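Local coordinates for protein endonuclease and methylase LlaGI (Lactococcus lactis, PDB 5FFJ) that probably recognises and methylates a specific DNA sequence and, in its full-length form, cleaves DNA with the aid of a helicase-like ATPase, as a Type ISP restriction-modification enzyme, at residues Q1302-M1310 and D1367-I1378; H1245-Y1253 and L1395-E1403. All blocks are in the same frame, centred on the assembly; numbering follows the deposited sequence.

Contact 1. Residues Q1302-M1310 and D1367-I1378. With nucleotides of chain B.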
loop_
_atom_site.group_PDB
_atom_site.type_symbol
_atom_site.label_atom_id
_atom_site.label_comp_id
_atom_site.label_asym_id
_atom_site.label_seq_id
_atom_site.Cartn_x
_atom_site.Cartn_y
_atom_site.Cartn_z
ATOM N N GLN A 1302 -9.042 -16.571 40.854
ATOM C CA GLN A 1302 -8.678 -17.975 40.700
ATOM C C GLN A 1302 -7.260 -18.065 40.131
ATOM O O GLN A 1302 -6.760 -17.098 39.556
ATOM C CB GLN A 1302 -9.681 -18.699 39.795
ATOM C CG GLN A 1302 -9.721 -18.207 38.354
ATOM C CD GLN A 1302 -10.466 -19.158 37.432
ATOM O OE1 GLN A 1302 -10.745 -20.304 37.789
ATOM N NE2 GLN A 1302 -10.791 -18.684 36.235
ATOM N N PRO A 1303 -6.604 -19.225 40.294
ATOM C CA PRO A 1303 -5.206 -19.334 39.868
ATOM C C PRO A 1303 -5.047 -19.528 38.358
ATOM O O PRO A 1303 -4.538 -20.558 37.908
ATOM C CB PRO A 1303 -4.713 -20.554 40.648
ATOM C CG PRO A 1303 -5.917 -21.412 40.778
ATOM C CD PRO A 1303 -7.079 -20.466 40.931
ATOM N N ASP A 1304 -5.495 -18.539 37.589
ATOM C CA ASP A 1304 -5.220 -18.480 36.159
ATOM C C ASP A 1304 -4.107 -17.470 35.919
ATOM O O ASP A 1304 -4.334 -16.262 35.982
ATOM C CB ASP A 1304 -6.471 -18.095 35.367
ATOM C CG ASP A 1304 -6.224 -18.050 33.869
ATOM O OD1 ASP A 1304 -5.229 -18.649 33.406
ATOM O OD2 ASP A 1304 -7.029 -17.416 33.155
ATOM N N TYR A 1305 -2.905 -17.972 35.651
ATOM C CA TYR A 1305 -1.728 -17.120 35.508
ATOM C C TYR A 1305 -1.344 -16.921 34.047
ATOM O O TYR A 1305 -0.273 -16.394 33.746
ATOM C CB TYR A 1305 -0.548 -17.715 36.275
ATOM C CG TYR A 1305 -0.872 -18.071 37.705
ATOM C CD1 TYR A 1305 -0.883 -17.100 38.696
ATOM C CD2 TYR A 1305 -1.164 -19.379 38.064
ATOM C CE1 TYR A 1305 -1.178 -17.421 40.005
ATOM C CE2 TYR A 1305 -1.459 -19.709 39.371
ATOM C CZ TYR A 1305 -1.464 -18.728 40.337
ATOM O OH TYR A 1305 -1.758 -19.054 41.640
ATOM N N ARG A 1306 -2.218 -17.347 33.141
ATOM C CA ARG A 1306 -1.971 -17.165 31.717
ATOM C C ARG A 1306 -2.275 -15.736 31.299
ATOM O O ARG A 1306 -3.201 -15.110 31.821
ATOM C CB ARG A 1306 -2.807 -18.136 30.885
ATOM C CG ARG A 1306 -2.261 -19.557 30.863
ATOM C CD ARG A 1306 -2.578 -20.284 29.561
ATOM N NE ARG A 1306 -1.406 -21.009 29.063
ATOM C CZ ARG A 1306 -0.868 -20.872 27.852
ATOM N NH1 ARG A 1306 0.199 -21.589 27.532
ATOM N NH2 ARG A 1306 -1.380 -20.035 26.953
ATOM N N VAL A 1307 -1.487 -15.234 30.354
ATOM C CA VAL A 1307 -1.641 -13.878 29.857
ATOM C C VAL A 1307 -2.189 -13.891 28.434
ATOM O O VAL A 1307 -1.839 -14.755 27.629
ATOM C CB VAL A 1307 -0.298 -13.115 29.889
ATOM C CG1 VAL A 1307 0.728 -13.773 28.965
ATOM C CG2 VAL A 1307 -0.503 -11.663 29.509
ATOM N N LYS A 1308 -3.070 -12.939 28.146
ATOM C CA LYS A 1308 -3.496 -12.662 26.782
ATOM C C LYS A 1308 -2.933 -11.302 26.405
ATOM O O LYS A 1308 -2.107 -11.178 25.499
ATOM C CB LYS A 1308 -5.021 -12.677 26.658
ATOM C CG LYS A 1308 -5.529 -12.473 25.237
ATOM C CD LYS A 1308 -7.032 -12.246 25.201
ATOM C CE LYS A 1308 -7.543 -12.149 23.772
ATOM N NZ LYS A 1308 -9.009 -11.887 23.719
ATOM N N LYS A 1309 -3.381 -10.281 27.127
ATOM C CA LYS A 1309 -2.865 -8.934 26.958
ATOM C C LYS A 1309 -3.134 -8.116 28.211
ATOM O O LYS A 1309 -4.283 -7.904 28.599
ATOM C CB LYS A 1309 -3.489 -8.253 25.742
ATOM C CG LYS A 1309 -2.785 -6.970 25.335
ATOM C CD LYS A 1309 -3.233 -6.513 23.959
ATOM C CE LYS A 1309 -2.415 -5.330 23.470
ATOM N NZ LYS A 1309 -2.532 -5.155 21.994
ATOM N N MET A 1310 -2.060 -7.669 28.844
ATOM C CA MET A 1310 -2.170 -6.835 30.028
ATOM C C MET A 1310 -2.644 -5.447 29.618
ATOM O O MET A 1310 -2.374 -5.000 28.503
ATOM C CB MET A 1310 -0.826 -6.764 30.756
ATOM C CG MET A 1310 -0.346 -8.115 31.281
ATOM S SD MET A 1310 1.389 -8.141 31.777
ATOM C CE MET A 1310 1.479 -6.675 32.793
ATOM N N ASP A 1367 3.844 -17.050 22.149
ATOM C CA ASP A 1367 3.129 -17.055 23.421
ATOM C C ASP A 1367 4.100 -16.996 24.604
ATOM O O ASP A 1367 4.840 -17.951 24.837
ATOM C CB ASP A 1367 2.258 -18.309 23.513
ATOM C CG ASP A 1367 1.545 -18.424 24.838
ATOM O OD1 ASP A 1367 2.162 -18.927 25.797
ATOM O OD2 ASP A 1367 0.368 -18.015 24.923
ATOM N N PRO A 1368 4.096 -15.882 25.364
ATOM C CA PRO A 1368 5.087 -15.717 26.440
ATOM C C PRO A 1368 4.937 -16.698 27.611
ATOM O O PRO A 1368 5.884 -16.856 28.384
ATOM C CB PRO A 1368 4.849 -14.276 26.913
ATOM C CG PRO A 1368 3.446 -13.982 26.546
ATOM C CD PRO A 1368 3.194 -14.719 25.270
ATOM N N ASN A 1369 3.784 -17.348 27.743
ATOM C CA ASN A 1369 3.568 -18.293 28.840
ATOM C C ASN A 1369 4.412 -19.563 28.683
ATOM O O ASN A 1369 4.623 -20.297 29.649
ATOM C CB ASN A 1369 2.084 -18.677 28.955
ATOM C CG ASN A 1369 1.184 -17.489 29.242
ATOM O OD1 ASN A 1369 0.488 -16.992 28.356
ATOM N ND2 ASN A 1369 1.179 -17.042 30.492
ATOM N N GLU A 1370 4.893 -19.812 27.465
ATOM C CA GLU A 1370 5.658 -21.021 27.157
ATOM C C GLU A 1370 7.153 -20.837 27.417
ATOM O O GLU A 1370 7.946 -21.749 27.173
ATOM C CB GLU A 1370 5.445 -21.432 25.695
ATOM C CG GLU A 1370 4.009 -21.801 25.357
ATOM C CD GLU A 1370 3.823 -22.215 23.905
ATOM O OE1 GLU A 1370 4.813 -22.202 23.142
ATOM O OE2 GLU A 1370 2.679 -22.552 23.525
ATOM N N PHE A 1371 7.538 -19.666 27.913
ATOM C CA PHE A 1371 8.955 -19.352 28.080
ATOM C C PHE A 1371 9.592 -19.987 29.326
ATOM O O PHE A 1371 10.703 -20.517 29.253
ATOM C CB PHE A 1371 9.171 -17.832 28.138
ATOM C CG PHE A 1371 10.562 -17.443 28.563
ATOM C CD1 PHE A 1371 11.634 -17.569 27.694
ATOM C CD2 PHE A 1371 10.802 -16.973 29.842
ATOM C CE1 PHE A 1371 12.913 -17.223 28.090
ATOM C CE2 PHE A 1371 12.079 -16.627 30.242
ATOM C CZ PHE A 1371 13.134 -16.753 29.365
ATOM N N SER A 1372 8.881 -19.961 30.452
ATOM C CA SER A 1372 9.526 -20.023 31.771
ATOM C C SER A 1372 9.292 -21.262 32.640
ATOM O O SER A 1372 9.942 -21.406 33.678
ATOM C CB SER A 1372 9.095 -18.812 32.599
ATOM O OG SER A 1372 9.692 -18.867 33.881
ATOM N N ASP A 1373 8.332 -22.110 32.282
ATOM C CA ASP A 1373 8.067 -23.352 33.029
ATOM C C ASP A 1373 7.332 -23.070 34.356
ATOM O O ASP A 1373 6.675 -23.952 34.913
ATOM C CB ASP A 1373 9.383 -24.114 33.302
ATOM C CG ASP A 1373 9.234 -25.625 33.194
ATOM O OD1 ASP A 1373 8.573 -26.106 32.248
ATOM O OD2 ASP A 1373 9.800 -26.331 34.054
ATOM N N ASN A 1374 7.442 -21.834 34.845
ATOM C CA ASN A 1374 6.816 -21.392 36.093
ATOM C C ASN A 1374 5.643 -20.469 35.759
ATOM O O ASN A 1374 5.852 -19.382 35.220
ATOM C CB ASN A 1374 7.841 -20.672 36.985
ATOM C CG ASN A 1374 7.215 -20.041 38.225
ATOM O OD1 ASN A 1374 6.079 -20.346 38.591
ATOM N ND2 ASN A 1374 7.970 -19.162 38.884
ATOM N N PRO A 1375 4.403 -20.901 36.056
ATOM C CA PRO A 1375 3.227 -20.102 35.680
ATOM C C PRO A 1375 3.224 -18.680 36.239
ATOM O O PRO A 1375 2.479 -17.845 35.726
ATOM C CB PRO A 1375 2.057 -20.910 36.258
ATOM C CG PRO A 1375 2.567 -22.303 36.344
ATOM C CD PRO A 1375 4.016 -22.176 36.686
ATOM N N LYS A 1376 4.050 -18.404 37.247
ATOM C CA LYS A 1376 4.057 -17.093 37.896
ATOM C C LYS A 1376 5.225 -16.218 37.444
ATOM O O LYS A 1376 5.456 -15.147 38.008
ATOM C CB LYS A 1376 4.100 -17.255 39.416
ATOM C CG LYS A 1376 2.937 -18.050 39.983
ATOM C CD LYS A 1376 2.951 -18.036 41.502
ATOM C CE LYS A 1376 1.810 -18.856 42.081
ATOM N NZ LYS A 1376 1.807 -18.818 43.569
ATOM N N TYR A 1377 5.951 -16.669 36.427
ATOM C CA TYR A 1377 7.129 -15.951 35.944
ATOM C C TYR A 1377 6.813 -14.521 35.513
ATOM O O TYR A 1377 7.458 -13.574 35.965
ATOM C CB TYR A 1377 7.764 -16.703 34.775
ATOM C CG TYR A 1377 8.878 -15.939 34.091
ATOM C CD1 TYR A 1377 10.185 -16.008 34.560
ATOM C CD2 TYR A 1377 8.625 -15.151 32.976
ATOM C CE1 TYR A 1377 11.207 -15.314 33.936
ATOM C CE2 TYR A 1377 9.640 -14.451 32.348
ATOM C CZ TYR A 1377 10.928 -14.537 32.832
ATOM O OH TYR A 1377 11.939 -13.843 32.210
ATOM N N ILE A 1378 5.823 -14.368 34.639
ATOM C CA ILE A 1378 5.521 -13.064 34.060
ATOM C C ILE A 1378 4.931 -12.142 35.118
ATOM O O ILE A 1378 5.236 -10.949 35.149
ATOM C CB ILE A 1378 4.544 -13.171 32.869
ATOM C CG1 ILE A 1378 4.988 -14.281 31.911
ATOM C CG2 ILE A 1378 4.472 -11.842 32.135
ATOM C CD1 ILE A 1378 4.071 -14.482 30.720
ATOM P P DA B 16 -6.341 -4.162 21.460
ATOM O OP1 DA B 16 -5.650 -4.531 22.715
ATOM O OP2 DA B 16 -7.410 -5.035 20.927
ATOM O "O5'" DA B 16 -6.954 -2.692 21.619
ATOM C "C5'" DA B 16 -6.109 -1.598 21.970
ATOM C "C4'" DA B 16 -6.933 -0.396 22.402
ATOM O "O4'" DA B 16 -7.466 0.273 21.225
ATOM C "C3'" DA B 16 -8.136 -0.723 23.284
ATOM O "O3'" DA B 16 -8.298 0.276 24.296
ATOM C "C2'" DA B 16 -9.295 -0.760 22.291
ATOM C "C1'" DA B 16 -8.883 0.280 21.259
ATOM N N9 DA B 16 -9.376 0.015 19.907
ATOM C C8 DA B 16 -9.267 -1.151 19.203
ATOM N N7 DA B 16 -9.791 -1.098 18.002
ATOM C C5 DA B 16 -10.275 0.194 17.907
ATOM C C6 DA B 16 -10.946 0.880 16.877
ATOM N N6 DA B 16 -11.249 0.323 15.701
ATOM N N1 DA B 16 -11.291 2.165 17.103
ATOM C C2 DA B 16 -10.981 2.719 18.282
ATOM N N3 DA B 16 -10.354 2.174 19.326
ATOM C C4 DA B 16 -10.025 0.897 19.071
#
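Arg1306 meets Asp1367 through a salt bridge, with Arg1306 NH2 3.4 Å from Asp1367 OD2. The hydrogen bond within it is weak and bent, 132° at the hydrogen, although the guanidinium and carboxylate planes are only 19° apart. Bends at chi2 and chi3 bring the arginine's charged end to the 1367-1378 loop. There Asn1369 CB lies over one guanidinium face, and Glu1370 CG comes at its edge. Arg1306 N is 3.3 Å from Asp1304 OD1, the bond of an Asx turn. Both segments belong to the C-terminal specificity domain of the Type ISP family. Loop 1302-1310 reaches the DNA there: the extended Lys1309 puts NZ 3.3 Å from OP1 of DA16 of chain B, a weak hydrogen bond. Lys1376 runs alongside Tyr1305. Its CG sits over the ring face, 4.2 Å from the centroid of the Tyr1305 ring, a CH-pi contact. Pro1303 C lies over the opposite face, near its rim. With a serine at Tyr1305, the Lys1376 chain would probably lose its ring and a gap would open beside Pro1375. Val1307 CG1 points into a notch formed by Pro1368 CG at 3.6 Å and Ile1378 CD1 at 3.8 Å.

Contact 2. Residues H1245-Y1253 and L1395-E1403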
loop_
_atom_site.group_PDB
_atom_site.type_symbol
_atom_site.label_atom_id
_atom_site.label_comp_id
_atom_site.label_asym_id
_atom_site.label_seq_id
_atom_site.Cartn_x
_atom_site.Cartn_y
_atom_site.Cartn_z
ATOM N N HIS A 1245 24.219 6.845 33.626
ATOM C CA HIS A 1245 22.946 7.054 34.311
ATOM C C HIS A 1245 22.826 8.459 34.901
ATOM O O HIS A 1245 21.745 8.867 35.331
ATOM C CB HIS A 1245 22.762 6.015 35.418
ATOM C CG HIS A 1245 22.233 4.702 34.934
ATOM N ND1 HIS A 1245 23.052 3.649 34.586
ATOM C CD2 HIS A 1245 20.964 4.270 34.736
ATOM C CE1 HIS A 1245 22.312 2.626 34.199
ATOM N NE2 HIS A 1245 21.041 2.977 34.280
ATOM N N SER A 1246 23.932 9.197 34.921
ATOM C CA SER A 1246 23.932 10.563 35.440
ATOM C C SER A 1246 22.962 11.453 34.669
ATOM O O SER A 1246 23.055 11.573 33.449
ATOM C CB SER A 1246 25.338 11.158 35.379
ATOM O OG SER A 1246 25.314 12.553 35.627
ATOM N N SER A 1247 22.032 12.072 35.387
ATOM C CA SER A 1247 21.028 12.927 34.764
ATOM C C SER A 1247 21.661 14.149 34.108
ATOM O O SER A 1247 21.284 14.531 33.000
ATOM C CB SER A 1247 19.992 13.372 35.798
ATOM O OG SER A 1247 19.334 12.257 36.374
ATOM N N ALA A 1248 22.621 14.760 34.796
ATOM C CA ALA A 1248 23.296 15.948 34.284
ATOM C C ALA A 1248 24.057 15.622 33.005
ATOM O O ALA A 1248 24.014 16.376 32.030
ATOM C CB ALA A 1248 24.239 16.513 35.329
ATOM N N TYR A 1249 24.757 14.493 33.022
ATOM C CA TYR A 1249 25.490 14.025 31.856
ATOM C C TYR A 1249 24.549 13.858 30.666
ATOM O O TYR A 1249 24.801 14.391 29.585
ATOM C CB TYR A 1249 26.196 12.702 32.169
ATOM C CG TYR A 1249 26.952 12.114 30.999
ATOM C CD1 TYR A 1249 28.244 12.528 30.703
ATOM C CD2 TYR A 1249 26.376 11.143 30.193
ATOM C CE1 TYR A 1249 28.939 11.993 29.634
ATOM C CE2 TYR A 1249 27.063 10.604 29.123
ATOM C CZ TYR A 1249 28.343 11.031 28.848
ATOM O OH TYR A 1249 29.030 10.496 27.783
ATOM N N ARG A 1250 23.460 13.127 30.879
ATOM C CA ARG A 1250 22.491 12.859 29.823
ATOM C C ARG A 1250 21.864 14.141 29.279
ATOM O O ARG A 1250 21.660 14.274 28.072
ATOM C CB ARG A 1250 21.392 11.923 30.335
ATOM C CG ARG A 1250 21.850 10.489 30.558
ATOM C CD ARG A 1250 20.679 9.568 30.865
ATOM N NE ARG A 1250 21.106 8.183 31.042
ATOM C CZ ARG A 1250 20.282 7.164 31.268
ATOM N NH1 ARG A 1250 18.972 7.364 31.343
ATOM N NH2 ARG A 1250 20.768 5.939 31.416
ATOM N N LYS A 1251 21.562 15.081 30.169
ATOM C CA LYS A 1251 20.897 16.316 29.768
ATOM C C LYS A 1251 21.852 17.301 29.101
ATOM O O LYS A 1251 21.488 17.962 28.127
ATOM C CB LYS A 1251 20.233 16.988 30.972
ATOM C CG LYS A 1251 18.923 16.339 31.407
ATOM C CD LYS A 1251 17.900 17.378 31.847
ATOM C CE LYS A 1251 17.266 17.021 33.183
ATOM N NZ LYS A 1251 18.261 17.015 34.294
ATOM N N ARG A 1252 23.069 17.405 29.628
ATOM C CA ARG A 1252 24.030 18.384 29.126
ATOM C C ARG A 1252 24.488 18.073 27.698
ATOM O O ARG A 1252 24.673 18.988 26.895
ATOM C CB ARG A 1252 25.245 18.470 30.055
ATOM C CG ARG A 1252 26.153 19.652 29.749
ATOM C CD ARG A 1252 27.235 19.840 30.799
ATOM N NE ARG A 1252 26.680 20.080 32.127
ATOM C CZ ARG A 1252 27.409 20.337 33.210
ATOM N NH1 ARG A 1252 28.733 20.389 33.127
ATOM N NH2 ARG A 1252 26.813 20.540 34.377
ATOM N N TYR A 1253 24.670 16.789 27.388
ATOM C CA TYR A 1253 25.101 16.367 26.052
ATOM C C TYR A 1253 24.114 15.395 25.414
ATOM O O TYR A 1253 24.479 14.274 25.056
ATOM C CB TYR A 1253 26.484 15.711 26.102
ATOM C CG TYR A 1253 27.485 16.399 26.998
ATOM C CD1 TYR A 1253 28.235 17.473 26.543
ATOM C CD2 TYR A 1253 27.690 15.962 28.298
ATOM C CE1 TYR A 1253 29.156 18.097 27.361
ATOM C CE2 TYR A 1253 28.607 16.579 29.121
ATOM C CZ TYR A 1253 29.338 17.646 28.650
ATOM O OH TYR A 1253 30.256 18.262 29.472
ATOM N N LEU A 1395 18.591 5.276 42.882
ATOM C CA LEU A 1395 20.022 5.178 42.631
ATOM C C LEU A 1395 20.529 6.308 41.730
ATOM O O LEU A 1395 21.636 6.810 41.923
ATOM C CB LEU A 1395 20.350 3.820 42.007
ATOM C CG LEU A 1395 20.327 2.622 42.963
ATOM C CD1 LEU A 1395 20.365 1.310 42.192
ATOM C CD2 LEU A 1395 21.485 2.683 43.949
ATOM N N ILE A 1396 19.721 6.707 40.752
ATOM C CA ILE A 1396 20.090 7.804 39.856
ATOM C C ILE A 1396 20.115 9.138 40.608
ATOM O O ILE A 1396 20.742 10.101 40.166
ATOM C CB ILE A 1396 19.123 7.891 38.649
ATOM C CG1 ILE A 1396 19.364 6.714 37.704
ATOM C CG2 ILE A 1396 19.311 9.201 37.878
ATOM C CD1 ILE A 1396 18.378 6.618 36.549
ATOM N N GLU A 1397 19.441 9.191 41.753
ATOM C CA GLU A 1397 19.421 10.402 42.562
ATOM C C GLU A 1397 20.536 10.400 43.608
ATOM O O GLU A 1397 20.822 11.429 44.224
ATOM C CB GLU A 1397 18.058 10.562 43.236
ATOM C CG GLU A 1397 16.919 10.811 42.239
ATOM C CD GLU A 1397 16.188 12.136 42.436
ATOM O OE1 GLU A 1397 16.569 12.937 43.320
ATOM O OE2 GLU A 1397 15.215 12.377 41.689
ATOM N N GLU A 1398 21.172 9.248 43.800
ATOM C CA GLU A 1398 22.259 9.133 44.768
ATOM C C GLU A 1398 23.619 9.512 44.187
ATOM O O GLU A 1398 24.488 9.986 44.917
ATOM C CB GLU A 1398 22.345 7.711 45.322
ATOM C CG GLU A 1398 21.185 7.312 46.204
ATOM C CD GLU A 1398 21.324 5.899 46.727
ATOM O OE1 GLU A 1398 22.476 5.446 46.906
ATOM O OE2 GLU A 1398 20.287 5.241 46.954
ATOM N N LEU A 1399 23.818 9.301 42.887
ATOM C CA LEU A 1399 25.158 9.456 42.322
ATOM C C LEU A 1399 25.500 10.946 42.244
ATOM O O LEU A 1399 24.629 11.771 41.978
ATOM C CB LEU A 1399 25.290 8.750 40.952
ATOM C CG LEU A 1399 24.732 9.286 39.626
ATOM C CD1 LEU A 1399 25.591 8.810 38.448
ATOM C CD2 LEU A 1399 23.291 8.860 39.447
ATOM N N PRO A 1400 26.777 11.286 42.490
ATOM C CA PRO A 1400 27.243 12.622 42.892
ATOM C C PRO A 1400 26.882 13.778 41.967
ATOM O O PRO A 1400 26.382 13.585 40.860
ATOM C CB PRO A 1400 28.769 12.464 42.919
ATOM C CG PRO A 1400 29.021 11.012 42.961
ATOM C CD PRO A 1400 27.910 10.389 42.209
ATOM N N GLU A 1401 27.158 14.988 42.445
ATOM C CA GLU A 1401 27.019 16.186 41.632
ATOM C C GLU A 1401 28.055 16.134 40.520
ATOM O O GLU A 1401 29.232 15.859 40.760
ATOM C CB GLU A 1401 27.188 17.453 42.478
ATOM C CG GLU A 1401 26.400 18.652 41.966
ATOM C CD GLU A 1401 26.947 19.972 42.477
ATOM O OE1 GLU A 1401 26.176 20.748 43.080
ATOM O OE2 GLU A 1401 28.149 20.238 42.267
ATOM N N PHE A 1402 27.600 16.393 39.301
ATOM C CA PHE A 1402 28.427 16.248 38.110
ATOM C C PHE A 1402 29.510 17.325 38.024
ATOM O O PHE A 1402 29.214 18.496 37.783
ATOM C CB PHE A 1402 27.537 16.287 36.866
ATOM C CG PHE A 1402 28.286 16.138 35.573
ATOM C CD1 PHE A 1402 28.625 14.884 35.094
ATOM C CD2 PHE A 1402 28.648 17.251 34.832
ATOM C CE1 PHE A 1402 29.314 14.743 33.905
ATOM C CE2 PHE A 1402 29.337 17.115 33.641
ATOM C CZ PHE A 1402 29.669 15.859 33.177
ATOM N N GLU A 1403 30.762 16.916 38.225
ATOM C CA GLU A 1403 31.906 17.826 38.155
ATOM C C GLU A 1403 33.156 17.133 37.590
ATOM O O GLU A 1403 33.284 15.913 37.654
ATOM C CB GLU A 1403 32.211 18.405 39.539
#
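The Phe1402 ring is the main bump and enters a hollow lined by Ser1246, Ala1248, Tyr1249, Arg1252 and Tyr1253. CG stands anti to the backbone N, chi1 -180°, which carries the ring away from the loop backbone and into that hollow. At the base, Phe1402 CB rests on Ala1248 CB at 3.6 Å. Further out, Phe1402 CE1 reaches the edge of the Tyr1249 ring, 4.0 Å from CD1, and Phe1402 CZ reaches the edge of the Tyr1253 ring. Arg1252 closes one flank. Its chain bends at chi3 and sets a guanidinium face against the edge of the phenylalanine ring, with Arg1252 NH1 3.4 Å from Phe1402 CE2. The two planes stand 84° apart, so this is a T-shaped approach.

The hollow is formed by helix 1247-1252 and the residues flanking it, in the specificity domain. Ser1246 is the N-cap of this helix, and its OG accepts a nearly straight bond from Tyr1249 N at 3.3 Å.

A second set of bumps comes from the end of helix 1377-1398 and the residues after it. Ile1396 forks: CD1 meets the His1245 ring edge, 3.9 Å from CD2, while CG2 fits beside Ser1247 OG and His1245 O. Leu1399 CD1 lies on Ser1246, 3.9 Å from its CB. The same leucine also packs on Tyr1273 and Ile1276 of helix 1270-1285.

How the contacts relate
Both contacts use helix 1377-1398. Contact 1 holds its start and the loop leading into it; contact 2 holds its end and the chain that follows. Their centres are 37 Å apart and they do not touch. Each is partly buried, but contact 1 has more exposed residues, whereas half of the touching residues of contact 2 are buried. Contact 1 mixes a salt bridge with a weak hydrogen bond, a CH-pi contact and a small apolar patch, and one of its loops sends a lysine to a DNA phosphate through a weak hydrogen bond. Contact 2 is mostly aromatic and aliphatic packing against a short helix, about 16 Å from the DNA at its nearest atom. In sequence, contact 1 falls within the span bracketed by contact 2.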